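Local coordinates for uncharacterized protein YLR132C (Kluyveromyces marxianus, PDB 6PFQ) that probably acts as the Usb1 phosphodiesterase of the 2H superfamily, an exoribonuclease that processes U6 small nuclear RNA, at residues Q23-M26 and D27-K31; Q146-L150 and N151-V155; P192-R195 and A196-F200. One frame throughout, in Å; residues are numbered along the deposited sequence. Where two conformers were deposited one is given.

Contact 1: Q23-M26 and D27-K31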
# COMPACT_ATOMS: atom_id res chain seq x y z
N GLN A 23 -5.71 13.50 8.56
CA GLN A 23 -7.04 12.95 8.29
C GLN A 23 -7.91 13.94 7.54
O GLN A 23 -8.63 13.57 6.61
CB GLN A 23 -7.72 12.53 9.61
CG GLN A 23 -7.00 11.41 10.33
CD GLN A 23 -7.49 11.27 11.79
OE1 GLN A 23 -8.54 11.80 12.16
NE2 GLN A 23 -6.70 10.58 12.62
N GLN A 24 -7.86 15.23 7.95
CA GLN A 24 -8.70 16.26 7.33
C GLN A 24 -8.27 16.55 5.91
O GLN A 24 -9.11 16.84 5.04
CB GLN A 24 -8.65 17.55 8.14
CG GLN A 24 -9.02 17.39 9.59
CD GLN A 24 -8.86 18.69 10.36
OE1 GLN A 24 -8.74 19.77 9.77
NE2 GLN A 24 -8.85 18.59 11.68
N ILE A 25 -6.95 16.54 5.67
CA ILE A 25 -6.45 16.68 4.31
C ILE A 25 -6.94 15.52 3.45
O ILE A 25 -7.41 15.70 2.33
CB ILE A 25 -4.92 16.82 4.33
CG1 ILE A 25 -4.58 18.21 4.90
CG2 ILE A 25 -4.29 16.64 2.93
CD1 ILE A 25 -3.16 18.42 5.12
N MET A 26 -6.89 14.31 3.99
CA MET A 26 -7.32 13.20 3.13
C MET A 26 -8.83 13.24 2.88
O MET A 26 -9.27 12.93 1.77
CB MET A 26 -6.90 11.86 3.75
CG MET A 26 -5.36 11.59 3.67
SD MET A 26 -4.64 11.99 2.01
CE MET A 26 -5.75 10.97 0.96
N ASP A 27 -9.62 13.71 3.85
CA ASP A 27 -11.04 13.94 3.60
C ASP A 27 -11.24 14.85 2.39
O ASP A 27 -11.99 14.52 1.46
CB ASP A 27 -11.71 14.56 4.84
CG ASP A 27 -11.76 13.61 6.03
OD1 ASP A 27 -11.60 12.38 5.87
OD2 ASP A 27 -11.97 14.08 7.17
N LEU A 28 -10.57 16.02 2.36
CA LEU A 28 -10.87 16.93 1.25
C LEU A 28 -10.27 16.43 -0.06
O LEU A 28 -10.89 16.60 -1.12
CB LEU A 28 -10.42 18.38 1.57
CG LEU A 28 -9.03 18.98 1.32
CD1 LEU A 28 -8.75 19.35 -0.16
CD2 LEU A 28 -8.77 20.19 2.24
N VAL A 29 -9.10 15.78 -0.03
CA VAL A 29 -8.54 15.26 -1.27
C VAL A 29 -9.45 14.19 -1.87
O VAL A 29 -9.78 14.24 -3.07
CB VAL A 29 -7.11 14.72 -1.03
CG1 VAL A 29 -6.58 13.96 -2.28
CG2 VAL A 29 -6.19 15.91 -0.68
N LEU A 30 -9.90 13.24 -1.06
CA LEU A 30 -10.72 12.15 -1.61
C LEU A 30 -12.10 12.66 -2.01
O LEU A 30 -12.67 12.18 -3.01
CB LEU A 30 -10.83 11.02 -0.58
CG LEU A 30 -9.46 10.34 -0.37
CD1 LEU A 30 -9.47 9.39 0.82
CD2 LEU A 30 -9.00 9.64 -1.65
N LYS A 31 -12.64 13.65 -1.29
CA LYS A 31 -13.92 14.20 -1.74
C LYS A 31 -13.77 14.81 -3.12
O LYS A 31 -14.63 14.63 -3.99
CB LYS A 31 -14.46 15.22 -0.73
CG LYS A 31 -15.83 15.71 -1.12
CD LYS A 31 -16.55 16.43 0.02
CE LYS A 31 -15.73 17.53 0.61
NZ LYS A 31 -16.59 18.31 1.61

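Contact 2: Q146-L150 and N151-V155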
# COMPACT_ATOMS: atom_id res chain seq x y z
N GLN A 146 1.77 -10.62 -7.89
CA GLN A 146 1.77 -9.18 -7.67
C GLN A 146 3.01 -8.86 -6.84
O GLN A 146 2.93 -8.64 -5.62
CB GLN A 146 0.51 -8.70 -6.97
CG GLN A 146 -0.74 -8.97 -7.77
CD GLN A 146 -1.85 -8.07 -7.33
OE1 GLN A 146 -2.22 -8.05 -6.16
NE2 GLN A 146 -2.37 -7.29 -8.26
N PRO A 147 4.17 -8.80 -7.48
CA PRO A 147 5.40 -8.59 -6.72
C PRO A 147 5.44 -7.20 -6.11
O PRO A 147 4.83 -6.25 -6.62
CB PRO A 147 6.49 -8.76 -7.78
CG PRO A 147 5.84 -8.32 -9.05
CD PRO A 147 4.37 -8.69 -8.93
N VAL A 148 6.11 -7.10 -4.98
CA VAL A 148 6.37 -5.84 -4.32
C VAL A 148 7.84 -5.54 -4.54
O VAL A 148 8.67 -6.42 -4.31
CB VAL A 148 6.02 -5.90 -2.83
CG1 VAL A 148 6.59 -4.70 -2.12
CG2 VAL A 148 4.52 -6.01 -2.65
N GLY A 149 8.15 -4.32 -4.99
CA GLY A 149 9.55 -3.99 -5.21
C GLY A 149 9.76 -2.50 -5.22
O GLY A 149 8.81 -1.72 -5.14
N LEU A 150 11.02 -2.10 -5.37
CA LEU A 150 11.35 -0.68 -5.38
C LEU A 150 10.54 0.07 -6.42
O LEU A 150 10.15 1.22 -6.21
CB LEU A 150 12.85 -0.47 -5.67
CG LEU A 150 13.80 -0.55 -4.47
CD1 LEU A 150 15.26 -0.42 -4.92
CD2 LEU A 150 13.47 0.51 -3.43
N ASN A 151 10.25 -0.58 -7.55
CA ASN A 151 9.56 0.11 -8.62
C ASN A 151 8.11 0.42 -8.28
O ASN A 151 7.54 1.29 -8.94
CB ASN A 151 9.59 -0.75 -9.88
CG ASN A 151 8.77 -2.03 -9.73
OD1 ASN A 151 8.83 -2.70 -8.70
ND2 ASN A 151 7.99 -2.36 -10.76
N ASN A 152 7.49 -0.25 -7.29
CA ASN A 152 6.07 0.02 -7.08
C ASN A 152 5.72 0.32 -5.63
O ASN A 152 4.55 0.29 -5.29
CB ASN A 152 5.18 -1.13 -7.60
CG ASN A 152 5.52 -2.50 -6.98
OD1 ASN A 152 5.93 -2.60 -5.80
ND2 ASN A 152 5.35 -3.57 -7.77
N LEU A 153 6.69 0.67 -4.78
CA LEU A 153 6.34 1.07 -3.42
C LEU A 153 5.36 2.22 -3.45
O LEU A 153 5.58 3.19 -4.17
CB LEU A 153 7.57 1.51 -2.62
CG LEU A 153 8.55 0.36 -2.30
CD1 LEU A 153 9.84 0.99 -1.70
CD2 LEU A 153 7.87 -0.63 -1.33
N HIS A 154 4.29 2.14 -2.65
CA HIS A 154 3.26 3.17 -2.68
C HIS A 154 2.49 3.19 -1.36
O HIS A 154 2.58 2.27 -0.56
CB HIS A 154 2.29 2.93 -3.84
CG HIS A 154 1.51 1.65 -3.70
ND1 HIS A 154 2.03 0.41 -4.05
CD2 HIS A 154 0.25 1.41 -3.25
CE1 HIS A 154 1.12 -0.53 -3.85
NE2 HIS A 154 0.04 0.05 -3.35
N VAL A 155 1.70 4.26 -1.16
CA VAL A 155 0.65 4.28 -0.14
C VAL A 155 -0.68 4.38 -0.86
O VAL A 155 -0.87 5.29 -1.66
CB VAL A 155 0.80 5.47 0.81
CG1 VAL A 155 -0.46 5.55 1.77
CG2 VAL A 155 2.15 5.39 1.54

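Contact 3: P192-R195 and A196-F200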
# COMPACT_ATOMS: atom_id res chain seq x y z
N PRO A 192 -0.28 18.50 -4.39
CA PRO A 192 0.80 19.16 -3.62
C PRO A 192 0.49 19.23 -2.15
O PRO A 192 1.40 19.03 -1.32
CB PRO A 192 0.91 20.54 -4.27
CG PRO A 192 0.49 20.28 -5.71
CD PRO A 192 -0.68 19.27 -5.58
N LEU A 193 -0.77 19.52 -1.79
CA LEU A 193 -1.18 19.53 -0.39
C LEU A 193 -1.00 18.16 0.25
O LEU A 193 -0.55 18.03 1.39
CB LEU A 193 -2.64 20.00 -0.30
CG LEU A 193 -3.30 19.91 1.08
CD1 LEU A 193 -2.80 21.10 1.97
CD2 LEU A 193 -4.82 19.93 0.95
N LEU A 194 -1.40 17.10 -0.47
CA LEU A 194 -1.24 15.76 0.09
C LEU A 194 0.24 15.46 0.30
O LEU A 194 0.65 15.05 1.40
CB LEU A 194 -1.90 14.73 -0.83
CG LEU A 194 -1.81 13.27 -0.42
CD1 LEU A 194 -2.94 12.50 -1.11
CD2 LEU A 194 -0.46 12.66 -0.85
N ARG A 195 1.07 15.65 -0.75
CA ARG A 195 2.48 15.28 -0.61
C ARG A 195 3.17 16.10 0.49
O ARG A 195 4.06 15.60 1.17
CB ARG A 195 3.24 15.47 -1.93
CG ARG A 195 2.75 14.51 -3.06
CD ARG A 195 3.63 14.59 -4.31
NE ARG A 195 3.61 15.93 -4.86
CZ ARG A 195 2.98 16.32 -5.97
NH1 ARG A 195 2.31 15.46 -6.70
NH2 ARG A 195 3.03 17.59 -6.34
N ALA A 196 2.77 17.36 0.68
CA ALA A 196 3.46 18.14 1.70
C ALA A 196 3.12 17.64 3.10
O ALA A 196 3.93 17.78 4.02
CB ALA A 196 3.09 19.63 1.55
N ASN A 197 1.96 17.04 3.28
CA ASN A 197 1.49 16.74 4.63
C ASN A 197 1.47 15.26 5.00
O ASN A 197 1.48 14.94 6.20
CB ASN A 197 0.08 17.29 4.79
CG ASN A 197 0.08 18.77 4.95
OD1 ASN A 197 0.30 19.26 6.04
ND2 ASN A 197 -0.11 19.50 3.84
N LEU A 198 1.38 14.36 4.02
CA LEU A 198 1.28 12.93 4.29
C LEU A 198 2.70 12.35 4.32
O LEU A 198 3.17 11.67 3.39
CB LEU A 198 0.37 12.25 3.25
CG LEU A 198 -1.15 12.23 3.62
CD1 LEU A 198 -1.40 11.34 4.85
CD2 LEU A 198 -1.73 13.63 3.84
N GLN A 199 3.41 12.72 5.38
CA GLN A 199 4.76 12.24 5.62
C GLN A 199 4.83 11.64 7.02
O GLN A 199 4.11 12.07 7.93
CB GLN A 199 5.80 13.35 5.46
CG GLN A 199 5.61 14.13 4.16
CD GLN A 199 6.78 15.02 3.82
OE1 GLN A 199 7.84 14.91 4.43
NE2 GLN A 199 6.59 15.90 2.83
N PHE A 200 5.68 10.63 7.17
CA PHE A 200 5.74 9.80 8.36
C PHE A 200 7.19 9.37 8.62
O PHE A 200 8.02 9.31 7.70
CB PHE A 200 4.85 8.55 8.23
CG PHE A 200 3.44 8.85 7.82
CD1 PHE A 200 3.10 8.94 6.48
CD2 PHE A 200 2.45 9.02 8.77
CE1 PHE A 200 1.81 9.22 6.08
CE2 PHE A 200 1.14 9.31 8.38
CZ PHE A 200 0.83 9.42 7.04
O HOH W 1 4.42 12.84 1.21

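Contact 1: Q23-M26 and D27-K31
Met26 curls its side chain forward along the helix toward Leu30 by three bends of like sign: CG stands beside the backbone N (chi1 -72°), and chi2 (-45°) and chi3 (-54°) keep turning the same way. The methyl CE is thereby carried one turn onward, where it lies 4.0 Å from Leu30 CG and just as far from Leu30 CD1, the two side chains passing each other at a slant. Leu30 in turn sets its CG 3.4 Å from Met26 O. One residue earlier, Ile25 and Val29 repeat the theme with branched groups. Ile25 has CG2 anti to its backbone N, while CG2 of Val29 lies beside its own N, on the side that faces the preceding turn, and the two methyls meet at 4.1 Å. The same Val29 CG2 comes within 3.3 Å of Ile25 O.

Both pairs belong to helix 20-39 and ride on its regular i to i+4 backbone ladder, illustrated by Val29 N to Ile25 O and Leu30 N to Met26 O, both 2.9 Å long and nearly straight. Asp27 N likewise donates to Gln23 O, but the carboxylate of Asp27 also lies close to that carbonyl, OD1 3.3 Å from Gln23 O, two acceptors side by side. Cationic and N-H partners probably offset the crowding of oxygens: OD1 forms a salt bridge with Arg50 and a hydrogen bond with His49, which also bonds weakly to Gln23 O.

The chemistry here is that of an amphipathic turn: Ile25 and Met26 present carbon and sulfur to helix 191-197, touching Leu193 and Leu194, while the carboxylate of Asp27 is bonded to the loop of His49 and Arg50.

Contact 2: Q146-L150 and N151-V155
Asn152 reaches back to Pro147 and Gly149 with both ends of its amide, and Gly149 to Asn152 form a type I beta turn, closed by the hydrogen bond from Asn152 N to Gly149 O (2.9 Å). This turn leads into strand 154-161, whose first residues, His154 to Ser156, make up one of the His-x-Ser motifs of the 2H phosphodiesterase fold.

The amide of Asn152 is turned toward the incoming loop, with CG between its backbone N and carbonyl carbon (chi1 57°). From there OD1 takes the N-H of Gly149 at 2.9 Å in an almost straight bond, the donor standing above the plane of the side-chain carbonyl. At the other end ND2 gives a hydrogen to Pro147 O at 3.0 Å, with that oxygen somewhat out of the amide plane. Two bonds to two residues fix the rotation of the amide and hold the incoming loop against the turn. Asn152 and His154 both bind UMP in another structure of this protein, so the residue that braces the turn is also part of the nucleotide site.

The leucines are oriented quite differently. Leu150 and Leu153 lie side by side and point the same way, CD2 of the first 4.0 Å from CD1 of the second, and together they rest on Leu131 of helix 121-137. CD2 of Leu153 also meets Val148 CG1 at 4.3 Å, and its CG sits 3.5 Å from Gly149 O. Arg124 of the same helix bonds to Leu150 O, adding a polar tie beside the apolar one.

The imidazole of His154, stacked with the ring of Tyr105, turns its edge toward the turn. Its ND1 donates to Asn152 O at 2.8 Å and 167°, with that oxygen within 5° of the ring plane.

Contact 3: P192-R195 and A196-F200
Asn197, the last residue of helix 191-197, reaches back to Leu193. Its CB is 3.5 Å from Leu193 O. CG stands beside the backbone N (chi1 -75°), which directs the amide back along the helix toward that same oxygen. At the tip, ND2 points its hydrogen almost straight at Leu193 O (2.9 Å, 174°), using a lone pair in the carbonyl plane, while the oxygen lies in the plane of the amide. The flank of ND2 also touches an apolar group, Leu193 CD1 at 3.6 Å. With a leucine here, Leu193 O would probably keep little more than the weak bond it receives from the backbone N of residue 197.

This is the C-terminal end of the helix, where the regular ladder loosens. Leu194 O takes two donors: Leu198 N at 2.8 Å, nearly in line with the carbonyl, and Asn197 N at 3.0 Å, which approaches 60° out of the carbonyl plane. Leu198 is the first residue to leave helical geometry and forms the centre of an inverse gamma turn, from which the chain passes to strand 200-202.

Arg195 O is met by a side chain instead. Gln199, extended beyond CG, swings its amide back and donates from NE2 at 3.0 Å, close to the plane of both groups. A water donates to the same Arg195 O and to Leu198 O, at 2.8 Å each, bridging the helix end to the turn. The guanidinium of Arg195 heads the other way, where NH1 bonds to Gly100 O. On the buried side Leu194 CD2 packs near Leu198 CB, and both leucines touch Phe157 of strand 154-161 and Leu98 of strand 94-99.

Contacts 1, 2 and 3 follow one another along the chain without interleaving, yet the first and last are neighbours in space. Helix 20-39 and helix 191-197 bring contacts 1 and 3 to centres 11 Å apart, joined directly where Ile25 CD1 meets Asn197 CG at 3.3 Å and Met26 SD meets Leu194 CD1 at 3.6 Å. Contact 2 lies apart, about 24 Å from contact 1 and 19 Å from contact 3 between centres, at the entry to strand 154-161. That strand still connects it to contact 3 through Phe157, so the strand carrying part of the UMP site is backed by side chains of the helix 191-197 region.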